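Local coordinates for segregation and condensation protein B (Chlorobium tepidum TLS, PDB 1T6S) that takes part in chromosome partitioning, probably as the winged-helix ScpB subunit of the bacterial SMC-ScpA-ScpB condensin complex, at residues L92-S95 with M96-L100; Q107-T110 with K111-Q115; S125-R128 with L129-R132. All coordinates share one frame; numbering follows the deposited sequence.

Interaction 1 of 3, residues L92-S95 with M96-L100. With NO3 (nitrate ion), chain E; NO3 (nitrate ion), chain I.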
loop_
_atom_site.group_PDB
_atom_site.type_symbol
_atom_site.label_atom_id
_atom_site.label_comp_id
_atom_site.label_asym_id
_atom_site.label_seq_id
_atom_site.Cartn_x
_atom_site.Cartn_y
_atom_site.Cartn_z
ATOM N N LEU A 92 13.166 5.004 0.285
ATOM C CA LEU A 92 11.903 5.541 -0.235
ATOM C C LEU A 92 10.727 4.745 0.327
ATOM O O LEU A 92 9.767 5.317 0.854
ATOM C CB LEU A 92 11.885 5.482 -1.764
ATOM C CG LEU A 92 12.926 6.386 -2.452
ATOM C CD1 LEU A 92 13.102 5.952 -3.911
ATOM C CD2 LEU A 92 12.485 7.854 -2.374
ATOM N N SER A 93 10.799 3.423 0.206
ATOM C CA SER A 93 9.748 2.556 0.726
ATOM C C SER A 93 9.484 2.762 2.225
ATOM O O SER A 93 8.338 2.934 2.648
ATOM C CB SER A 93 10.104 1.085 0.488
ATOM O OG SER A 93 10.016 0.752 -0.887
ATOM N N ARG A 94 10.542 2.735 3.030
ATOM C CA ARG A 94 10.391 2.891 4.470
ATOM C C ARG A 94 9.780 4.235 4.857
ATOM O O ARG A 94 8.838 4.296 5.649
ATOM C CB ARG A 94 11.744 2.724 5.173
ATOM C CG ARG A 94 11.663 2.911 6.690
ATOM C CD ARG A 94 12.973 2.615 7.417
ATOM N NE ARG A 94 14.028 3.599 7.158
ATOM C CZ ARG A 94 15.213 3.608 7.770
ATOM N NH1 ARG A 94 15.492 2.684 8.683
ATOM N NH2 ARG A 94 16.122 4.536 7.467
ATOM N N SER A 95 10.322 5.311 4.301
ATOM C CA SER A 95 9.829 6.634 4.625
ATOM C C SER A 95 8.356 6.768 4.265
ATOM O O SER A 95 7.566 7.239 5.080
ATOM C CB SER A 95 10.673 7.721 3.930
ATOM O OG SER A 95 10.599 7.641 2.520
ATOM N N MET A 96 7.969 6.335 3.067
ATOM C CA MET A 96 6.568 6.438 2.688
ATOM C C MET A 96 5.672 5.648 3.633
ATOM O O MET A 96 4.605 6.124 4.032
ATOM C CB MET A 96 6.341 5.947 1.254
ATOM C CG MET A 96 6.566 7.018 0.212
ATOM S SD MET A 96 5.865 6.572 -1.393
ATOM C CE MET A 96 4.386 5.780 -0.904
ATOM N N LEU A 97 6.111 4.447 3.996
ATOM C CA LEU A 97 5.337 3.600 4.893
ATOM C C LEU A 97 5.202 4.166 6.310
ATOM O O LEU A 97 4.113 4.131 6.894
ATOM C CB LEU A 97 5.950 2.190 4.950
ATOM C CG LEU A 97 5.734 1.383 3.659
ATOM C CD1 LEU A 97 6.331 -0.003 3.834
ATOM C CD2 LEU A 97 4.247 1.265 3.353
ATOM N N GLU A 98 6.304 4.676 6.861
ATOM C CA GLU A 98 6.290 5.264 8.213
ATOM C C GLU A 98 5.376 6.498 8.291
ATOM O O GLU A 98 4.595 6.636 9.228
ATOM C CB GLU A 98 7.711 5.668 8.660
ATOM C CG GLU A 98 8.619 4.502 9.044
ATOM C CD GLU A 98 10.008 4.937 9.551
ATOM O OE1 GLU A 98 10.790 4.056 9.978
ATOM O OE2 GLU A 98 10.321 6.152 9.520
ATOM N N VAL A 99 5.485 7.388 7.310
ATOM C CA VAL A 99 4.645 8.571 7.313
ATOM C C VAL A 99 3.171 8.118 7.166
ATOM O O VAL A 99 2.288 8.586 7.892
ATOM C CB VAL A 99 5.049 9.568 6.178
ATOM C CG1 VAL A 99 4.018 10.700 6.062
ATOM C CG2 VAL A 99 6.429 10.157 6.473
ATOM N N LEU A 100 2.915 7.184 6.251
ATOM C CA LEU A 100 1.568 6.653 6.052
ATOM C C LEU A 100 1.016 6.095 7.359
ATOM O O LEU A 100 -0.160 6.265 7.683
ATOM C CB LEU A 100 1.567 5.508 5.037
ATOM C CG LEU A 100 0.483 5.584 3.966
ATOM C CD1 LEU A 100 0.427 4.263 3.199
ATOM C CD2 LEU A 100 -0.848 5.925 4.574
HETATM N N NO3 E . 13.472 6.683 5.787
HETATM O O1 NO3 E . 14.156 5.673 5.495
HETATM O O2 NO3 E . 12.697 6.574 6.695
HETATM O O3 NO3 E . 13.646 7.696 5.127
HETATM N N NO3 I . 11.638 -2.288 -0.784
HETATM O O1 NO3 I . 12.081 -1.171 -1.121
HETATM O O2 NO3 I . 12.240 -3.257 -1.176
HETATM O O3 NO3 I . 10.640 -2.319 -0.090
#

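Interaction 2 of 3, residues Q107-T110 with K111-Q115. With NO3 (nitrate ion), chain G; NO3 (nitrate ion), chain C; NO3 (nitrate ion), chain N.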
loop_
_atom_site.group_PDB
_atom_site.type_symbol
_atom_site.label_atom_id
_atom_site.label_comp_id
_atom_site.label_asym_id
_atom_site.label_seq_id
_atom_site.Cartn_x
_atom_site.Cartn_y
_atom_site.Cartn_z
ATOM N N GLN A 107 -4.238 10.823 12.388
ATOM C CA GLN A 107 -5.150 11.664 11.617
ATOM C C GLN A 107 -6.345 12.226 12.405
ATOM O O GLN A 107 -6.918 11.555 13.270
ATOM C CB GLN A 107 -5.663 10.894 10.392
ATOM C CG GLN A 107 -6.416 9.591 10.720
ATOM C CD GLN A 107 -6.816 8.818 9.469
ATOM O OE1 GLN A 107 -7.350 9.390 8.520
ATOM N NE2 GLN A 107 -6.565 7.514 9.466
ATOM N N PRO A 108 -6.725 13.486 12.124
ATOM C CA PRO A 108 -6.109 14.386 11.139
ATOM C C PRO A 108 -4.826 14.968 11.730
ATOM O O PRO A 108 -4.813 15.420 12.873
ATOM C CB PRO A 108 -7.202 15.433 10.897
ATOM C CG PRO A 108 -7.925 15.480 12.190
ATOM C CD PRO A 108 -8.018 14.028 12.584
ATOM N N VAL A 109 -3.748 14.941 10.947
ATOM C CA VAL A 109 -2.446 15.425 11.409
ATOM C C VAL A 109 -1.731 16.289 10.373
ATOM O O VAL A 109 -1.843 16.052 9.169
ATOM C CB VAL A 109 -1.536 14.210 11.806
ATOM C CG1 VAL A 109 -1.218 13.364 10.582
ATOM C CG2 VAL A 109 -0.265 14.697 12.465
ATOM N N THR A 110 -1.001 17.293 10.860
ATOM C CA THR A 110 -0.245 18.217 10.009
ATOM C C THR A 110 1.187 17.733 9.768
ATOM O O THR A 110 1.674 16.842 10.457
ATOM C CB THR A 110 -0.099 19.599 10.674
ATOM O OG1 THR A 110 0.797 19.487 11.788
ATOM C CG2 THR A 110 -1.447 20.111 11.174
ATOM N N LYS A 111 1.861 18.361 8.805
ATOM C CA LYS A 111 3.246 18.029 8.510
ATOM C C LYS A 111 4.103 18.310 9.743
ATOM O O LYS A 111 4.980 17.522 10.098
ATOM C CB LYS A 111 3.780 18.867 7.347
ATOM C CG LYS A 111 3.193 18.523 5.999
ATOM C CD LYS A 111 3.951 19.210 4.866
ATOM C CE LYS A 111 3.378 18.795 3.515
ATOM N NZ LYS A 111 4.078 19.457 2.366
ATOM N N GLY A 112 3.858 19.443 10.392
ATOM C CA GLY A 112 4.627 19.776 11.577
ATOM C C GLY A 112 4.488 18.707 12.644
ATOM O O GLY A 112 5.467 18.305 13.277
ATOM N N GLU A 113 3.258 18.245 12.842
ATOM C CA GLU A 113 2.978 17.225 13.825
ATOM C C GLU A 113 3.643 15.896 13.457
ATOM O O GLU A 113 4.235 15.237 14.310
ATOM C CB GLU A 113 1.456 17.064 13.982
ATOM C CG GLU A 113 0.819 18.200 14.806
ATOM C CD GLU A 113 -0.707 18.228 14.755
ATOM O OE1 GLU A 113 -1.312 18.871 15.636
ATOM O OE2 GLU A 113 -1.307 17.628 13.844
ATOM N N ILE A 114 3.570 15.517 12.184
ATOM C CA ILE A 114 4.182 14.262 11.740
ATOM C C ILE A 114 5.683 14.322 12.021
ATOM O O ILE A 114 6.290 13.356 12.500
ATOM C CB ILE A 114 3.955 14.032 10.218
ATOM C CG1 ILE A 114 2.469 13.726 9.954
ATOM C CG2 ILE A 114 4.861 12.878 9.725
ATOM C CD1 ILE A 114 2.048 13.884 8.507
ATOM N N GLN A 115 6.275 15.471 11.721
ATOM C CA GLN A 115 7.703 15.669 11.962
ATOM C C GLN A 115 8.049 15.454 13.442
ATOM O O GLN A 115 8.996 14.727 13.765
ATOM C CB GLN A 115 8.112 17.068 11.510
ATOM C CG GLN A 115 9.561 17.402 11.785
ATOM C CD GLN A 115 9.936 18.771 11.264
ATOM O OE1 GLN A 115 9.285 19.773 11.585
ATOM N NE2 GLN A 115 10.989 18.826 10.453
HETATM N N NO3 G . 2.590 22.638 8.888
HETATM O O1 NO3 G . 2.409 22.491 7.640
HETATM O O2 NO3 G . 2.408 21.697 9.584
HETATM O O3 NO3 G . 2.937 23.731 9.284
HETATM N N NO3 C . 6.148 16.497 2.362
HETATM O O1 NO3 C . 6.277 17.638 2.865
HETATM O O2 NO3 C . 6.293 15.564 3.094
HETATM O O3 NO3 C . 5.889 16.431 1.190
HETATM N N NO3 N . -6.985 4.153 8.567
HETATM O O1 NO3 N . -7.286 3.078 9.122
HETATM O O2 NO3 N . -7.813 5.031 8.596
HETATM O O3 NO3 N . -5.891 4.237 8.041
HETATM O O HOH W 1 -4.072 18.015 13.560
#

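Interaction 3 of 3, residues S125-R128 with L129-R132. With NO3 (nitrate ion), chain C.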
loop_
_atom_site.group_PDB
_atom_site.type_symbol
_atom_site.label_atom_id
_atom_site.label_comp_id
_atom_site.label_asym_id
_atom_site.label_seq_id
_atom_site.Cartn_x
_atom_site.Cartn_y
_atom_site.Cartn_z
ATOM N N SER A 125 7.538 12.882 1.733
ATOM C CA SER A 125 6.603 11.771 1.856
ATOM C C SER A 125 5.146 12.174 1.694
ATOM O O SER A 125 4.368 11.455 1.068
ATOM C CB SER A 125 6.819 11.054 3.186
ATOM O OG SER A 125 8.021 10.305 3.133
ATOM N N ILE A 126 4.762 13.310 2.262
ATOM C CA ILE A 126 3.379 13.753 2.104
ATOM C C ILE A 126 3.048 13.968 0.633
ATOM O O ILE A 126 1.991 13.541 0.169
ATOM C CB ILE A 126 3.096 15.066 2.859
ATOM C CG1 ILE A 126 2.963 14.782 4.354
ATOM C CG2 ILE A 126 1.818 15.724 2.318
ATOM C CD1 ILE A 126 4.241 14.419 5.002
ATOM N N ASP A 127 3.931 14.646 -0.100
ATOM C CA ASP A 127 3.663 14.878 -1.512
ATOM C C ASP A 127 3.557 13.546 -2.255
ATOM O O ASP A 127 2.684 13.372 -3.108
ATOM C CB ASP A 127 4.764 15.724 -2.173
ATOM C CG ASP A 127 4.656 17.205 -1.841
ATOM O OD1 ASP A 127 3.539 17.686 -1.555
ATOM O OD2 ASP A 127 5.695 17.894 -1.883
ATOM N N ARG A 128 4.440 12.607 -1.927
ATOM C CA ARG A 128 4.420 11.305 -2.592
ATOM C C ARG A 128 3.123 10.560 -2.306
ATOM O O ARG A 128 2.511 9.994 -3.211
ATOM C CB ARG A 128 5.638 10.467 -2.171
ATOM C CG ARG A 128 6.964 11.092 -2.565
ATOM C CD ARG A 128 8.100 10.063 -2.594
ATOM N NE ARG A 128 8.316 9.429 -1.292
ATOM C CZ ARG A 128 9.057 9.929 -0.309
ATOM N NH1 ARG A 128 9.677 11.089 -0.471
ATOM N NH2 ARG A 128 9.161 9.264 0.836
ATOM N N LEU A 129 2.674 10.610 -1.056
ATOM C CA LEU A 129 1.452 9.917 -0.668
ATOM C C LEU A 129 0.219 10.578 -1.289
ATOM O O LEU A 129 -0.746 9.896 -1.644
ATOM C CB LEU A 129 1.350 9.855 0.866
ATOM C CG LEU A 129 2.416 8.959 1.549
ATOM C CD1 LEU A 129 2.328 9.075 3.056
ATOM C CD2 LEU A 129 2.191 7.503 1.115
ATOM N N LEU A 130 0.257 11.898 -1.447
ATOM C CA LEU A 130 -0.865 12.609 -2.068
ATOM C C LEU A 130 -0.928 12.262 -3.558
ATOM O O LEU A 130 -2.008 12.034 -4.096
ATOM C CB LEU A 130 -0.712 14.125 -1.902
ATOM C CG LEU A 130 -1.042 14.729 -0.530
ATOM C CD1 LEU A 130 -0.396 16.102 -0.413
ATOM C CD2 LEU A 130 -2.561 14.829 -0.340
ATOM N N ALA A 131 0.229 12.228 -4.213
ATOM C CA ALA A 131 0.304 11.905 -5.636
ATOM C C ALA A 131 -0.177 10.475 -5.926
ATOM O O ALA A 131 -0.584 10.167 -7.049
ATOM C CB ALA A 131 1.739 12.104 -6.146
ATOM N N ARG A 132 -0.153 9.616 -4.907
ATOM C CA ARG A 132 -0.594 8.224 -5.042
ATOM C C ARG A 132 -2.026 8.033 -4.551
ATOM O O ARG A 132 -2.551 6.923 -4.567
ATOM C CB ARG A 132 0.345 7.297 -4.261
ATOM C CG ARG A 132 1.722 7.209 -4.875
ATOM C CD ARG A 132 2.775 6.714 -3.896
ATOM N NE ARG A 132 4.058 6.494 -4.558
ATOM C CZ ARG A 132 4.777 7.438 -5.151
ATOM N NH1 ARG A 132 4.347 8.698 -5.168
ATOM N NH2 ARG A 132 5.921 7.115 -5.749
HETATM N N NO3 C . 6.148 16.497 2.362
HETATM O O1 NO3 C . 6.277 17.638 2.865
HETATM O O2 NO3 C . 6.293 15.564 3.094
HETATM O O3 NO3 C . 5.889 16.431 1.190
#

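Interaction 1 of 3, residues L92-S95 with M96-L100
The carbonyl oxygen of Arg94 takes the backbone N of Glu98 at 2.8 Å, the shortest bond between 92-95 and 96-100, with an N-H...O angle of 167° and the donor nearly along the C=O axis. Met96 N to Leu92 O, Leu97 N to Ser93 O and Val99 N to Ser95 O repeat the pattern, each four residues on, as a regular alpha-helix requires. Outside the backbone, the side chains of Arg94 and Glu98 run alongside each other, pointing the same way. Contact is through the aliphatic part of the arginine: Glu98 OE1 lies 3.6 Å from Arg94 CG. From Arg94 NE the same OE1 is 4.3 Å away and well out of the guanidinium plane, so the attraction is one of charge alone. A bend at chi3 (69°) swings the guanidinium to a nitrate ion, whose O1 sits in plane at its edge, 2.7 Å from Arg94 NE, with a second, weak bond from NH2. Elsewhere on the helix, Leu97 CG lies 3.2 Å from Ser93 O. Arg94 also makes a cation-pi contact with Trp105 of the second subunit, and Leu97 packs on Leu100 of that subunit. The stretch is thus an inner length of helix 87-106, the first helix of a winged helix-turn-helix domain, with one flank given to the dimer interface.

Interaction 2 of 3, residues Q107-T110 with K111-Q115
Two reciprocal hydrogen bonds join Thr110 and Glu113. Glu113 N donates to Thr110 OG1 at 3.0 Å, while Thr110 N donates to Glu113 OE2, also at 3.0 Å, with an N-H...O angle of 168°; OE2 is met on its anti side, 28° out of the carboxylate plane. The threonine hydroxyl is brought over the first turn by a chi1 of 70°, which sets OG1 between its own backbone N and carbonyl carbon. Ile114 N closes that turn on Thr110 O at 2.9 Å. A water adds a further bond to the carboxylate, bridging Glu113 OE2 and Pro108 O, so the same oxygen is gripped twice. The place of the Glu113 carboxylate at a helix N-terminus would probably favour its ionised form.

This is a capping box, with Thr110 as N-cap. It starts helix 111-118 of the winged helix-turn-helix directly from the short, weakly bonded strand about 109-110, where the Val109 backbone bonds Tyr150 of strand 148-152. A valine in place of Thr110 would lose the hydroxyl, and Glu113 N would probably be left without its capping acceptor, making the first turn less firmly held.

Apolar contacts flank the box. Val109 slides past Glu113 in the opposite direction, its CG2 3.3 Å from Glu113 CB, and crosses Ile114 at about a right angle, with Val109 CG1 3.8 Å from Ile114 CG1. Ile114 itself reaches Val102 and Val103 of helix 87-106.

Anion contacts lie at the helix start: Gly112 N donates to one nitrate ion, and Lys111 NZ reaches a second at 2.9 Å from its O1.

Interaction 3 of 3, residues S125-R128 with L129-R132
Arg132 closes back on Arg128 through its own side chain: Arg132 NH1 donates to Arg128 O at 3.0 Å, with an N-H...O angle of 147°. The donor comes in from the flank of the carbonyl, at a C=O...N angle of 112° and well tilted from its plane. Extended from CG to NE, the arginine turns only at its last torsion (chi4 63°), which folds NH1 back over the final turn. The backbone N of Arg132 bonds the same oxygen weakly, so Arg128 O is held by two donors where the helix ends. Arg132 NE and NH2 turn to the second subunit, NE bonded to its Phe160 O and NH2, weakly, to its His161 O. Upstream, Leu129, Leu130 and Ala131 make the regular bonds to Ser125, Ile126 and Asp127.

At the other end, the backbone amides receive an anion. Ile126 N meets a nitrate O2 at 2.8 Å and Asp127 N meets its O3 at 2.9 Å, an arrangement that the positive end of the helix dipole is likely to reinforce.

The apolar contact is between Ile126 and Leu130, which lie side by side and point the same way, Ile126 CG2 being 3.5 Å from Leu130 CD1.

Packing against polar groups is seen at Leu129, whose CG lies 3.2 Å from Ser125 O, and at Arg128. Bent at chi3, Arg128 puts one guanidinium face over Ser125 CA, which stands 3.6 Å above that plane, toward the rim; Ser125 OG bonds Asp123.

By its order in the chain, helix 125-131 corresponds to the third helix of a winged helix-turn-helix, the recognition helix in DNA-binding relatives: Ser125, Arg128 and Leu129 pack on Val99 and Met96 of helix 87-106, while Ile126 and Leu130 face Ile135 and Tyr150 of strands 135-140 and 148-152.

How the interactions relate
The three contacts follow in series along one winged helix-turn-helix domain: interaction 1 inside helix 87-106, interaction 2 where strand 109-110 gives way to helix 111-118, and interaction 3 on helix 125-131. Interaction 1 is centred about 10 Å from interaction 3 and touches it, Met96 CG lying 3.3 Å from Arg128 NE. Interaction 2 is about 14 Å from either centre; it meets interaction 3 through Lys111 CE and Ile126 CG2, 3.6 Å apart, and through a nitrate ion bound by both, but does not touch interaction 1. Together they sample the three-helix bundle, and all three also meet the second subunit, interaction 2 through Gln107, which ties this core to the dimer.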